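Local structure of tungsten-containing formylmethanofuran dehydrogenase 2 subunit C (Methanothermobacter wolfeii, 5T5I) at residues L6-Q11 against G71-T76; E13-A18 against N75-G80; I21-F26 against I65-D70; E87-G92 against T108-A113. The protein is a subunit of the tungsten-dependent formylmethanofuran dehydrogenase complex, which probably catalyses the reversible reduction of carbon dioxide with methanofuran to formylmethanofuran. All coordinates share one frame; numbering follows the deposited sequence.

Contact 1: L6-Q11 against G71-T76; sequences LTPKEQ and GDVYNT
The Gln11 side chain lies over the Val73-Thr76 backbone, a type I beta turn that follows strand 66-69 at the N-terminal end of the protein's parallel beta-helix. The side chain leaves the main chain with CG anti to the carbonyl carbon and bends at chi2 (-91°), which brings CD close to Val73 CA and Thr76 OG1. OE1 then takes two donors: Asn75 N at 2.9 Å, with a bent N-H...O angle of 136°, and Thr76 OG1, also at 2.9 Å from OE1 and placed on a lone pair in the amide plane. Thr76 N closes the turn on Val73 O, and Gln11 thus ties the turn's last two residues to the segment that leads out of strand 3-8. An alanine here would probably leave Asn75 N and Thr76 OG1 without their shared acceptor and open a gap beside Val73. At the root of the side chain, Gln11 CB rests against Tyr74 CE1 at 3.6 Å. Nearer the strand, the Pro8 ring packs on the backbone of Gly71, its CG 3.8 Å from Gly71 CA; a side chain on Gly71 would run into that ring. Phe52 touches both Pro8 and Val73 and extends this apolar patch, while the carboxylate of Asp72 turns to Asn93 N in the next coil. The two segments also meet through methyl and ring carbon, Val73 CG1 lying 4.0 Å from Pro8 CB.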
loop_
_atom_site.group_PDB
_atom_site.type_symbol
_atom_site.label_atom_id
_atom_site.label_comp_id
_atom_site.label_asym_id
_atom_site.label_seq_id
_atom_site.Cartn_x
_atom_site.Cartn_y
_atom_site.Cartn_z
ATOM N N LEU C 6 -49.604 -38.761 7.155
ATOM C CA LEU C 6 -50.181 -37.552 6.583
ATOM C C LEU C 6 -49.590 -37.409 5.186
ATOM O O LEU C 6 -48.381 -37.234 5.058
ATOM C CB LEU C 6 -49.853 -36.293 7.403
ATOM C CG LEU C 6 -50.302 -36.224 8.862
ATOM C CD1 LEU C 6 -50.057 -34.811 9.415
ATOM C CD2 LEU C 6 -51.753 -36.568 9.012
ATOM N N THR C 7 -50.415 -37.507 4.140
ATOM C CA THR C 7 -49.923 -37.384 2.765
ATOM C C THR C 7 -50.392 -36.037 2.277
ATOM O O THR C 7 -51.599 -35.832 2.148
ATOM C CB THR C 7 -50.407 -38.532 1.895
ATOM O OG1 THR C 7 -50.095 -39.757 2.551
ATOM C CG2 THR C 7 -49.772 -38.518 0.515
ATOM N N PRO C 8 -49.480 -35.079 2.062
ATOM C CA PRO C 8 -49.934 -33.744 1.668
ATOM C C PRO C 8 -50.568 -33.678 0.290
ATOM O O PRO C 8 -50.095 -34.301 -0.650
ATOM C CB PRO C 8 -48.666 -32.882 1.725
ATOM C CG PRO C 8 -47.547 -33.801 1.752
ATOM C CD PRO C 8 -48.012 -35.143 2.200
ATOM N N LYS C 9 -51.621 -32.865 0.181
ATOM C CA LYS C 9 -52.235 -32.515 -1.089
ATOM C C LYS C 9 -51.367 -31.322 -1.571
ATOM O O LYS C 9 -50.348 -31.033 -0.937
ATOM C CB LYS C 9 -53.708 -32.122 -0.881
ATOM C CG LYS C 9 -54.545 -33.293 -0.372
ATOM C CD LYS C 9 -55.950 -32.881 -0.011
ATOM C CE LYS C 9 -56.764 -34.057 0.473
ATOM N NZ LYS C 9 -58.096 -33.632 0.975
ATOM N N GLU C 10 -51.732 -30.632 -2.653
ATOM C CA GLU C 10 -50.911 -29.508 -3.113
ATOM C C GLU C 10 -50.796 -28.424 -2.023
ATOM O O GLU C 10 -51.811 -27.976 -1.484
ATOM C CB GLU C 10 -51.469 -28.894 -4.407
ATOM C CG GLU C 10 -50.576 -27.807 -4.985
ATOM C CD GLU C 10 -50.873 -27.427 -6.421
ATOM O OE1 GLU C 10 -49.907 -27.228 -7.193
ATOM O OE2 GLU C 10 -52.069 -27.299 -6.770
ATOM N N GLN C 11 -49.557 -28.021 -1.693
ATOM C CA GLN C 11 -49.347 -26.985 -0.687
ATOM C C GLN C 11 -49.827 -25.642 -1.253
ATOM O O GLN C 11 -49.596 -25.363 -2.429
ATOM C CB GLN C 11 -47.868 -26.876 -0.292
ATOM C CG GLN C 11 -47.380 -28.017 0.589
ATOM C CD GLN C 11 -47.523 -27.700 2.057
ATOM O OE1 GLN C 11 -46.681 -27.001 2.639
ATOM N NE2 GLN C 11 -48.541 -28.253 2.710
ATOM N N GLY C 71 -44.370 -36.568 2.302
ATOM C CA GLY C 71 -44.266 -35.603 1.224
ATOM C C GLY C 71 -43.708 -34.266 1.653
ATOM O O GLY C 71 -43.409 -34.043 2.829
ATOM N N ASP C 72 -43.587 -33.364 0.694
ATOM C CA ASP C 72 -43.031 -32.040 0.919
ATOM C C ASP C 72 -44.039 -31.075 1.561
ATOM O O ASP C 72 -45.137 -30.893 1.038
ATOM C CB ASP C 72 -42.500 -31.480 -0.412
ATOM C CG ASP C 72 -41.724 -30.189 -0.275
ATOM O OD1 ASP C 72 -41.241 -29.902 0.838
ATOM O OD2 ASP C 72 -41.584 -29.476 -1.281
ATOM N N VAL C 73 -43.653 -30.437 2.687
ATOM C CA VAL C 73 -44.501 -29.449 3.364
ATOM C C VAL C 73 -43.726 -28.143 3.535
ATOM O O VAL C 73 -43.708 -27.541 4.619
ATOM C CB VAL C 73 -45.151 -29.987 4.670
ATOM C CG1 VAL C 73 -46.255 -30.982 4.349
ATOM C CG2 VAL C 73 -44.127 -30.612 5.614
ATOM N N TYR C 74 -43.095 -27.700 2.418
ATOM C CA TYR C 74 -42.279 -26.481 2.342
ATOM C C TYR C 74 -43.032 -25.215 2.792
ATOM O O TYR C 74 -42.384 -24.256 3.185
ATOM C CB TYR C 74 -41.703 -26.272 0.916
ATOM C CG TYR C 74 -42.698 -25.703 -0.073
ATOM C CD1 TYR C 74 -43.626 -26.520 -0.703
ATOM C CD2 TYR C 74 -42.760 -24.334 -0.324
ATOM C CE1 TYR C 74 -44.576 -25.998 -1.574
ATOM C CE2 TYR C 74 -43.707 -23.800 -1.198
ATOM C CZ TYR C 74 -44.616 -24.638 -1.820
ATOM O OH TYR C 74 -45.557 -24.153 -2.698
ATOM N N ASN C 75 -44.377 -25.198 2.681
ATOM C CA ASN C 75 -45.186 -24.049 3.079
ATOM C C ASN C 75 -46.061 -24.331 4.315
ATOM O O ASN C 75 -47.129 -23.736 4.461
ATOM C CB ASN C 75 -45.995 -23.521 1.872
ATOM C CG ASN C 75 -45.567 -22.129 1.442
ATOM O OD1 ASN C 75 -44.541 -21.604 1.875
ATOM N ND2 ASN C 75 -46.344 -21.491 0.576
ATOM N N THR C 76 -45.540 -25.138 5.264
ATOM C CA THR C 76 -46.236 -25.443 6.521
ATOM C C THR C 76 -45.324 -25.083 7.683
ATOM O O THR C 76 -44.219 -25.635 7.817
ATOM C CB THR C 76 -46.716 -26.889 6.578
ATOM O OG1 THR C 76 -47.476 -27.157 5.400
ATOM C CG2 THR C 76 -47.578 -27.173 7.807
#

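Contact 2: E13-A18 against N75-G80; sequences EVPLEA and NTKRIG
Glu17 OE2 is gripped by Arg78 NE in a salt bridge of 3.2 Å and by a basic side chain of another protein chain. Glu17 belongs to a short parallel beta pairing in which Leu16 stands beside Thr76 and Glu17 beside Lys77, joining the N-terminal segment to the first turns of the beta-helix. The arginine offers its N-H close to the guanidinium plane, but meets the carboxylate from above, 50° out of its plane. Glu17 is extended beyond CG and lies alongside Arg78, pointing the same way; a water bridges Glu17 OE1 and Arg78 NH1, making a second link between the two groups. An alanine in place of Glu17 would probably leave Arg78 NE and the basic group of the neighbouring chain without their shared carboxylate. Arg78 is further held by Gln81 OE1 and makes a cation-pi contact with Tyr97. The strands themselves are joined by three bonds: Leu16 N to Asn75 O, Lys77 N to Leu16 O and Ala18 N to Lys77 O, the last at 2.9 Å and almost straight (177°). Lys77, extended like Glu17, passes over Pro15 with CE 4.0 Å from Pro15 CB, and its NZ goes on to acidic side chains of the other protein chain. On the opposite face of the pairing, which carries Leu16 and Thr76, Ala18 CB touches Thr76 CG2 at 3.9 Å.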
loop_
_atom_site.group_PDB
_atom_site.type_symbol
_atom_site.label_atom_id
_atom_site.label_comp_id
_atom_site.label_asym_id
_atom_site.label_seq_id
_atom_site.Cartn_x
_atom_site.Cartn_y
_atom_site.Cartn_z
ATOM N N GLU C 13 -50.024 -21.398 -1.804
ATOM C CA GLU C 13 -49.063 -20.276 -1.877
ATOM C C GLU C 13 -49.091 -19.421 -0.602
ATOM O O GLU C 13 -48.056 -18.872 -0.213
ATOM C CB GLU C 13 -49.319 -19.377 -3.099
ATOM C CG GLU C 13 -48.905 -20.009 -4.421
ATOM C CD GLU C 13 -48.640 -19.027 -5.547
ATOM O OE1 GLU C 13 -49.122 -17.872 -5.476
ATOM O OE2 GLU C 13 -47.944 -19.421 -6.510
ATOM N N VAL C 14 -50.279 -19.271 0.024
ATOM C CA VAL C 14 -50.424 -18.598 1.312
ATOM C C VAL C 14 -50.070 -19.704 2.310
ATOM O O VAL C 14 -50.756 -20.722 2.296
ATOM C CB VAL C 14 -51.852 -18.062 1.546
ATOM C CG1 VAL C 14 -52.022 -17.561 2.979
ATOM C CG2 VAL C 14 -52.178 -16.960 0.552
ATOM N N PRO C 15 -49.004 -19.593 3.130
ATOM C CA PRO C 15 -48.637 -20.741 3.984
ATOM C C PRO C 15 -49.669 -21.196 5.015
ATOM O O PRO C 15 -50.559 -20.436 5.408
ATOM C CB PRO C 15 -47.350 -20.285 4.684
ATOM C CG PRO C 15 -46.888 -19.088 3.960
ATOM C CD PRO C 15 -48.048 -18.476 3.269
ATOM N N LEU C 16 -49.526 -22.451 5.441
ATOM C CA LEU C 16 -50.315 -23.044 6.511
ATOM C C LEU C 16 -49.525 -22.888 7.807
ATOM O O LEU C 16 -48.290 -22.902 7.781
ATOM C CB LEU C 16 -50.521 -24.558 6.272
ATOM C CG LEU C 16 -51.226 -24.985 4.980
ATOM C CD1 LEU C 16 -51.246 -26.495 4.864
ATOM C CD2 LEU C 16 -52.640 -24.443 4.925
ATOM N N GLU C 17 -50.225 -22.758 8.935
ATOM C CA GLU C 17 -49.610 -22.774 10.277
ATOM C C GLU C 17 -50.275 -23.953 10.962
ATOM O O GLU C 17 -51.491 -23.947 11.121
ATOM C CB GLU C 17 -49.827 -21.489 11.088
ATOM C CG GLU C 17 -49.272 -20.246 10.418
ATOM C CD GLU C 17 -48.916 -19.107 11.357
ATOM O OE1 GLU C 17 -48.624 -17.998 10.852
ATOM O OE2 GLU C 17 -48.900 -19.326 12.592
ATOM N N ALA C 18 -49.500 -24.979 11.317
ATOM C CA ALA C 18 -50.058 -26.207 11.873
ATOM C C ALA C 18 -49.389 -26.664 13.177
ATOM O O ALA C 18 -48.902 -27.797 13.261
ATOM C CB ALA C 18 -49.994 -27.296 10.815
ATOM N N ASN C 75 -44.377 -25.198 2.681
ATOM C CA ASN C 75 -45.186 -24.049 3.079
ATOM C C ASN C 75 -46.061 -24.331 4.315
ATOM O O ASN C 75 -47.129 -23.736 4.461
ATOM C CB ASN C 75 -45.995 -23.521 1.872
ATOM C CG ASN C 75 -45.567 -22.129 1.442
ATOM O OD1 ASN C 75 -44.541 -21.604 1.875
ATOM N ND2 ASN C 75 -46.344 -21.491 0.576
ATOM N N THR C 76 -45.540 -25.138 5.264
ATOM C CA THR C 76 -46.236 -25.443 6.521
ATOM C C THR C 76 -45.324 -25.083 7.683
ATOM O O THR C 76 -44.219 -25.635 7.817
ATOM C CB THR C 76 -46.716 -26.889 6.578
ATOM O OG1 THR C 76 -47.476 -27.157 5.400
ATOM C CG2 THR C 76 -47.578 -27.173 7.807
ATOM N N LYS C 77 -45.807 -24.152 8.516
ATOM C CA LYS C 77 -45.093 -23.602 9.668
ATOM C C LYS C 77 -45.523 -24.266 10.976
ATOM O O LYS C 77 -46.630 -24.786 11.077
ATOM C CB LYS C 77 -45.377 -22.086 9.777
ATOM C CG LYS C 77 -44.918 -21.278 8.575
ATOM C CD LYS C 77 -45.393 -19.822 8.635
ATOM C CE LYS C 77 -44.835 -19.013 7.482
ATOM N NZ LYS C 77 -45.331 -17.624 7.493
ATOM N N ARG C 78 -44.630 -24.217 11.981
ATOM C CA ARG C 78 -44.854 -24.637 13.374
ATOM C C ARG C 78 -45.123 -26.139 13.582
ATOM O O ARG C 78 -45.659 -26.510 14.620
ATOM C CB ARG C 78 -45.984 -23.789 14.002
ATOM C CG ARG C 78 -45.720 -22.292 13.911
ATOM C CD ARG C 78 -46.766 -21.460 14.624
ATOM N NE ARG C 78 -46.474 -20.033 14.491
ATOM C CZ ARG C 78 -45.612 -19.326 15.223
ATOM N NH1 ARG C 78 -45.447 -18.039 14.992
ATOM N NH2 ARG C 78 -44.899 -19.909 16.182
ATOM N N ILE C 79 -44.680 -27.010 12.661
ATOM C CA ILE C 79 -44.861 -28.464 12.823
ATOM C C ILE C 79 -44.096 -28.905 14.086
ATOM O O ILE C 79 -42.936 -28.531 14.262
ATOM C CB ILE C 79 -44.404 -29.249 11.558
ATOM C CG1 ILE C 79 -45.351 -28.963 10.363
ATOM C CG2 ILE C 79 -44.321 -30.763 11.831
ATOM C CD1 ILE C 79 -44.764 -29.302 9.020
ATOM N N GLY C 80 -44.771 -29.645 14.957
ATOM C CA GLY C 80 -44.180 -30.162 16.188
ATOM C C GLY C 80 -43.984 -29.149 17.303
ATOM O O GLY C 80 -43.345 -29.470 18.310
HETATM O O HOH W 1 -45.417 -18.827 -0.832
HETATM O O HOH W 2 -46.538 -17.137 12.527
#

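Contact 3: I21-F26 against I65-D70; sequences IKPDVF and IKIIID
With CG1 anti to the carbonyl carbon (chi1 -57°) and CD1 anti to CA (chi2 170°), the extended Ile67 side chain reaches from strand 66-69 to the Phe26 ring. Phe26 also has CG anti to its carbonyl carbon, and its ring turns one face to the isoleucine. The result is a CH-pi contact: Ile67 CD1 stands 3.7 Å from the centroid of the Phe26 ring, 18° off the ring normal and displaced toward the CD2 side. The same methyl fits against the start of helix 23-26, 3.5 Å from Lys22 C and 4.0 Å from Pro23 CD. Lys22 occupies the N-cap position, and its carbonyl O accepts from both Val25 N and Phe26 N within this single short turn. Two residues earlier, Ile65 lies against the helix as well: its CG2 meets Pro23 CB at 3.9 Å, and its CD1 reaches Phe26 C, 3.8 Å away. On the other flank Ile21 CG2 touches Ile69 CD1 at 4.3 Å. Ile65 and Ile67 thus face the helix, while Ile69, next on the same side, reaches Ile21 ahead of it; Ile4 of strand 3-8 and Ile37 add to the packing on Phe26. No hydrogen bond joins the two segments; the short helix is held on this end of the beta-helix by apolar packing and the single ring-face contact.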
loop_
_atom_site.group_PDB
_atom_site.type_symbol
_atom_site.label_atom_id
_atom_site.label_comp_id
_atom_site.label_asym_id
_atom_site.label_seq_id
_atom_site.Cartn_x
_atom_site.Cartn_y
_atom_site.Cartn_z
ATOM N N ILE C 21 -50.088 -30.242 14.574
ATOM C CA ILE C 21 -49.456 -31.463 14.062
ATOM C C ILE C 21 -48.368 -31.843 15.067
ATOM O O ILE C 21 -47.235 -31.374 14.982
ATOM C CB ILE C 21 -48.913 -31.357 12.618
ATOM C CG1 ILE C 21 -50.080 -31.093 11.647
ATOM C CG2 ILE C 21 -48.183 -32.683 12.218
ATOM C CD1 ILE C 21 -49.669 -30.769 10.195
ATOM N N LYS C 22 -48.750 -32.643 16.046
ATOM C CA LYS C 22 -47.838 -33.156 17.057
ATOM C C LYS C 22 -48.441 -34.368 17.769
ATOM O O LYS C 22 -49.666 -34.435 17.904
ATOM C CB LYS C 22 -47.425 -32.081 18.077
ATOM C CG LYS C 22 -48.554 -31.327 18.764
ATOM C CD LYS C 22 -47.986 -30.514 19.931
ATOM C CE LYS C 22 -48.875 -29.421 20.489
ATOM N NZ LYS C 22 -48.680 -28.115 19.804
ATOM N N PRO C 23 -47.614 -35.312 18.259
ATOM C CA PRO C 23 -48.171 -36.498 18.950
ATOM C C PRO C 23 -49.111 -36.188 20.131
ATOM O O PRO C 23 -50.074 -36.929 20.346
ATOM C CB PRO C 23 -46.913 -37.255 19.394
ATOM C CG PRO C 23 -45.870 -36.854 18.400
ATOM C CD PRO C 23 -46.142 -35.403 18.159
ATOM N N ASP C 24 -48.873 -35.065 20.854
ATOM C CA ASP C 24 -49.707 -34.644 21.994
ATOM C C ASP C 24 -51.183 -34.396 21.609
ATOM O O ASP C 24 -52.079 -34.711 22.392
ATOM C CB ASP C 24 -49.126 -33.388 22.657
ATOM C CG ASP C 24 -47.718 -33.588 23.175
ATOM O OD1 ASP C 24 -46.769 -33.582 22.343
ATOM O OD2 ASP C 24 -47.563 -33.805 24.395
ATOM N N VAL C 25 -51.430 -33.849 20.407
ATOM C CA VAL C 25 -52.790 -33.588 19.928
ATOM C C VAL C 25 -53.377 -34.848 19.296
ATOM O O VAL C 25 -54.564 -35.096 19.455
ATOM C CB VAL C 25 -52.819 -32.390 18.949
ATOM C CG1 VAL C 25 -54.219 -32.171 18.368
ATOM C CG2 VAL C 25 -52.336 -31.122 19.647
ATOM N N PHE C 26 -52.559 -35.624 18.553
ATOM C CA PHE C 26 -53.030 -36.836 17.869
ATOM C C PHE C 26 -53.395 -37.929 18.870
ATOM O O PHE C 26 -54.272 -38.739 18.577
ATOM C CB PHE C 26 -51.987 -37.333 16.846
ATOM C CG PHE C 26 -51.915 -36.583 15.527
ATOM C CD1 PHE C 26 -52.164 -35.212 15.465
ATOM C CD2 PHE C 26 -51.481 -37.221 14.374
ATOM C CE1 PHE C 26 -52.092 -34.529 14.248
ATOM C CE2 PHE C 26 -51.394 -36.532 13.163
ATOM C CZ PHE C 26 -51.690 -35.189 13.112
ATOM N N ILE C 65 -46.866 -42.549 19.560
ATOM C CA ILE C 65 -47.263 -42.027 18.252
ATOM C C ILE C 65 -46.066 -41.591 17.444
ATOM O O ILE C 65 -45.224 -40.830 17.929
ATOM C CB ILE C 65 -48.300 -40.884 18.395
ATOM C CG1 ILE C 65 -49.654 -41.488 18.815
ATOM C CG2 ILE C 65 -48.432 -40.073 17.083
ATOM C CD1 ILE C 65 -50.675 -40.574 19.199
ATOM N N LYS C 66 -46.048 -42.025 16.177
ATOM C CA LYS C 66 -45.066 -41.645 15.178
ATOM C C LYS C 66 -45.846 -41.041 14.004
ATOM O O LYS C 66 -46.591 -41.759 13.335
ATOM C CB LYS C 66 -44.272 -42.869 14.723
ATOM C CG LYS C 66 -43.126 -42.553 13.777
ATOM C CD LYS C 66 -42.652 -43.828 13.073
ATOM C CE LYS C 66 -41.233 -43.756 12.573
ATOM N NZ LYS C 66 -40.368 -44.799 13.186
ATOM N N ILE C 67 -45.711 -39.723 13.774
ATOM C CA ILE C 67 -46.372 -39.056 12.656
ATOM C C ILE C 67 -45.413 -39.063 11.469
ATOM O O ILE C 67 -44.290 -38.570 11.588
ATOM C CB ILE C 67 -46.823 -37.609 12.993
ATOM C CG1 ILE C 67 -47.761 -37.589 14.224
ATOM C CG2 ILE C 67 -47.525 -36.974 11.764
ATOM C CD1 ILE C 67 -48.091 -36.188 14.806
ATOM N N ILE C 68 -45.856 -39.594 10.320
ATOM C CA ILE C 68 -45.060 -39.594 9.097
ATOM C C ILE C 68 -45.737 -38.654 8.113
ATOM O O ILE C 68 -46.863 -38.925 7.696
ATOM C CB ILE C 68 -44.890 -41.019 8.493
ATOM C CG1 ILE C 68 -44.250 -41.981 9.532
ATOM C CG2 ILE C 68 -44.055 -40.954 7.189
ATOM C CD1 ILE C 68 -44.020 -43.429 9.067
ATOM N N ILE C 69 -45.051 -37.565 7.723
ATOM C CA ILE C 69 -45.566 -36.653 6.704
ATOM C C ILE C 69 -44.918 -37.163 5.432
ATOM O O ILE C 69 -43.717 -36.961 5.232
ATOM C CB ILE C 69 -45.275 -35.166 6.994
ATOM C CG1 ILE C 69 -45.862 -34.782 8.369
ATOM C CG2 ILE C 69 -45.843 -34.287 5.861
ATOM C CD1 ILE C 69 -45.772 -33.341 8.760
ATOM N N ASP C 70 -45.681 -37.903 4.623
ATOM C CA ASP C 70 -45.156 -38.560 3.429
ATOM C C ASP C 70 -45.162 -37.631 2.220
ATOM O O ASP C 70 -45.834 -37.897 1.228
ATOM C CB ASP C 70 -45.925 -39.870 3.146
ATOM C CG ASP C 70 -45.244 -40.787 2.146
ATOM O OD1 ASP C 70 -43.996 -40.746 2.053
ATOM O OD2 ASP C 70 -45.956 -41.535 1.447
#

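Contact 4: E87-G92 against T108-A113; sequences EIIVRG and TVEGNA
Glu110 reaches back over the end of strand 87-90: CB and CG pass Val90 O, CB at 3.4 Å, CD comes beside Arg91 CG, and the carboxylate ends beside Ile89 and Arg91. Its OE1 lies 3.7 Å from Ile89 CG2, and its OE2 is equally far from Arg91 CG. Chi1 of -66° sets CG anti to the carbonyl carbon, near Val90 O, and the chain is extended beyond it. Arg91 runs alongside, pointing the same way, yet its NE and Glu110 OE1 stay 4.5 Å apart, too far for a salt bridge. A water bridges them, donating to Glu110 OE1 and accepting from Arg91 NE. Arg91 NH1 makes a salt bridge to Asp70, just past strand 66-69. Beneath these side chains two neighbouring coils of the parallel beta-helix pair in register, Ile89 beside Thr108 and Val90 beside Val109. Thr108 N donates to Ile88 O, Val90 N to Thr108 O at 2.8 Å, and Glu110 N to Val90 O. Past the strands Arg91 centres an inverse gamma turn, and Gly111 N meets Gly92 O at 3.0 Å from 63° above the carbonyl plane. A side chain on Gly111 would collide with Gly92 there. At the other end a second water accepts from Thr108 OG1 and donates to Glu87 OE2 and Ile88 O. The backbone thus carries the pairing of the coils, and the one water between Arg91 and Glu110 would probably hold them less rigidly than direct contact of their charged groups.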
loop_
_atom_site.group_PDB
_atom_site.type_symbol
_atom_site.label_atom_id
_atom_site.label_comp_id
_atom_site.label_asym_id
_atom_site.label_seq_id
_atom_site.Cartn_x
_atom_site.Cartn_y
_atom_site.Cartn_z
ATOM N N GLU C 87 -42.747 -39.010 18.059
ATOM C CA GLU C 87 -41.875 -38.751 16.937
ATOM C C GLU C 87 -42.610 -38.212 15.701
ATOM O O GLU C 87 -43.777 -38.534 15.479
ATOM C CB GLU C 87 -41.164 -40.075 16.610
ATOM C CG GLU C 87 -39.980 -39.947 15.680
ATOM C CD GLU C 87 -39.167 -41.210 15.471
ATOM O OE1 GLU C 87 -39.521 -42.269 16.039
ATOM O OE2 GLU C 87 -38.165 -41.132 14.727
ATOM N N ILE C 88 -41.932 -37.345 14.942
ATOM C CA ILE C 88 -42.399 -36.827 13.658
ATOM C C ILE C 88 -41.267 -37.063 12.641
ATOM O O ILE C 88 -40.118 -36.742 12.925
ATOM C CB ILE C 88 -42.785 -35.323 13.682
ATOM C CG1 ILE C 88 -43.827 -35.022 14.780
ATOM C CG2 ILE C 88 -43.304 -34.871 12.286
ATOM C CD1 ILE C 88 -44.127 -33.525 14.987
ATOM N N ILE C 89 -41.594 -37.607 11.469
ATOM C CA ILE C 89 -40.644 -37.769 10.370
ATOM C C ILE C 89 -41.255 -37.024 9.190
ATOM O O ILE C 89 -42.374 -37.338 8.804
ATOM C CB ILE C 89 -40.343 -39.265 10.028
ATOM C CG1 ILE C 89 -39.686 -39.956 11.241
ATOM C CG2 ILE C 89 -39.428 -39.363 8.775
ATOM C CD1 ILE C 89 -39.271 -41.420 11.045
ATOM N N VAL C 90 -40.539 -36.054 8.620
ATOM C CA VAL C 90 -41.028 -35.312 7.452
ATOM C C VAL C 90 -40.204 -35.745 6.236
ATOM O O VAL C 90 -39.006 -35.469 6.193
ATOM C CB VAL C 90 -41.011 -33.771 7.640
ATOM C CG1 VAL C 90 -41.674 -33.080 6.447
ATOM C CG2 VAL C 90 -41.701 -33.368 8.947
ATOM N N ARG C 91 -40.845 -36.416 5.247
ATOM C CA ARG C 91 -40.166 -36.888 4.027
ATOM C C ARG C 91 -40.208 -35.780 2.977
ATOM O O ARG C 91 -40.822 -35.913 1.919
ATOM C CB ARG C 91 -40.792 -38.202 3.505
ATOM C CG ARG C 91 -40.616 -39.355 4.478
ATOM C CD ARG C 91 -41.306 -40.607 4.005
ATOM N NE ARG C 91 -41.114 -41.720 4.937
ATOM C CZ ARG C 91 -41.879 -42.810 4.998
ATOM N NH1 ARG C 91 -42.908 -42.961 4.169
ATOM N NH2 ARG C 91 -41.625 -43.757 5.895
ATOM N N GLY C 92 -39.537 -34.687 3.308
ATOM C CA GLY C 92 -39.486 -33.488 2.487
ATOM C C GLY C 92 -39.078 -32.276 3.299
ATOM O O GLY C 92 -38.545 -32.419 4.401
ATOM N N THR C 108 -37.506 -35.508 12.742
ATOM C CA THR C 108 -36.532 -35.697 11.670
ATOM C C THR C 108 -37.106 -35.020 10.427
ATOM O O THR C 108 -38.223 -35.324 10.045
ATOM C CB THR C 108 -36.221 -37.187 11.413
ATOM O OG1 THR C 108 -35.720 -37.765 12.614
ATOM C CG2 THR C 108 -35.176 -37.388 10.314
ATOM N N VAL C 109 -36.361 -34.084 9.830
ATOM C CA VAL C 109 -36.737 -33.413 8.583
ATOM C C VAL C 109 -35.761 -33.938 7.535
ATOM O O VAL C 109 -34.560 -33.699 7.661
ATOM C CB VAL C 109 -36.666 -31.870 8.695
ATOM C CG1 VAL C 109 -36.945 -31.198 7.339
ATOM C CG2 VAL C 109 -37.628 -31.354 9.768
ATOM N N GLU C 110 -36.256 -34.671 6.527
ATOM C CA GLU C 110 -35.374 -35.240 5.495
ATOM C C GLU C 110 -34.846 -34.202 4.501
ATOM O O GLU C 110 -33.787 -34.419 3.912
ATOM C CB GLU C 110 -36.032 -36.409 4.768
ATOM C CG GLU C 110 -36.244 -37.573 5.710
ATOM C CD GLU C 110 -36.824 -38.835 5.115
ATOM O OE1 GLU C 110 -37.162 -39.724 5.923
ATOM O OE2 GLU C 110 -36.947 -38.943 3.873
ATOM N N GLY C 111 -35.577 -33.101 4.328
ATOM C CA GLY C 111 -35.181 -32.008 3.451
ATOM C C GLY C 111 -34.639 -30.826 4.225
ATOM O O GLY C 111 -33.961 -31.002 5.244
ATOM N N ASN C 112 -34.959 -29.610 3.763
ATOM C CA ASN C 112 -34.535 -28.361 4.402
ATOM C C ASN C 112 -35.581 -27.836 5.392
ATOM O O ASN C 112 -36.748 -28.224 5.336
ATOM C CB ASN C 112 -34.261 -27.282 3.350
ATOM C CG ASN C 112 -33.330 -27.735 2.255
ATOM O OD1 ASN C 112 -32.269 -28.309 2.523
ATOM N ND2 ASN C 112 -33.726 -27.546 1.000
ATOM N N ALA C 113 -35.146 -26.941 6.299
ATOM C CA ALA C 113 -36.015 -26.275 7.275
ATOM C C ALA C 113 -35.831 -24.760 7.186
ATOM O O ALA C 113 -34.731 -24.281 6.920
ATOM C CB ALA C 113 -35.691 -26.740 8.686
HETATM O O HOH W 3 -37.882 -38.516 14.016
HETATM O O HOH W 4 -38.422 -42.101 6.151
#

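From the N terminus, strand 3-8 runs into contact 1, which closes a long loop on the turn at 71-76. Contact 2 follows, joining 13-18 to 75-80; it starts later and ends further on, so the two loops cross and share Asn75 and Thr76. Contact 3, from 21-26 to 65-70, lies within both. Contact 4 comes afterwards, in series, pairing strand 87-90 with the next coil. Strand 66-69 sits between strands 3-8 and 87-90, hydrogen-bonded to both, and so connects contacts 1, 3 and 4. Val73 packs on Ile79 and Val90, linking contact 1 with contacts 2 and 4 at the N-terminal end of the beta-helix.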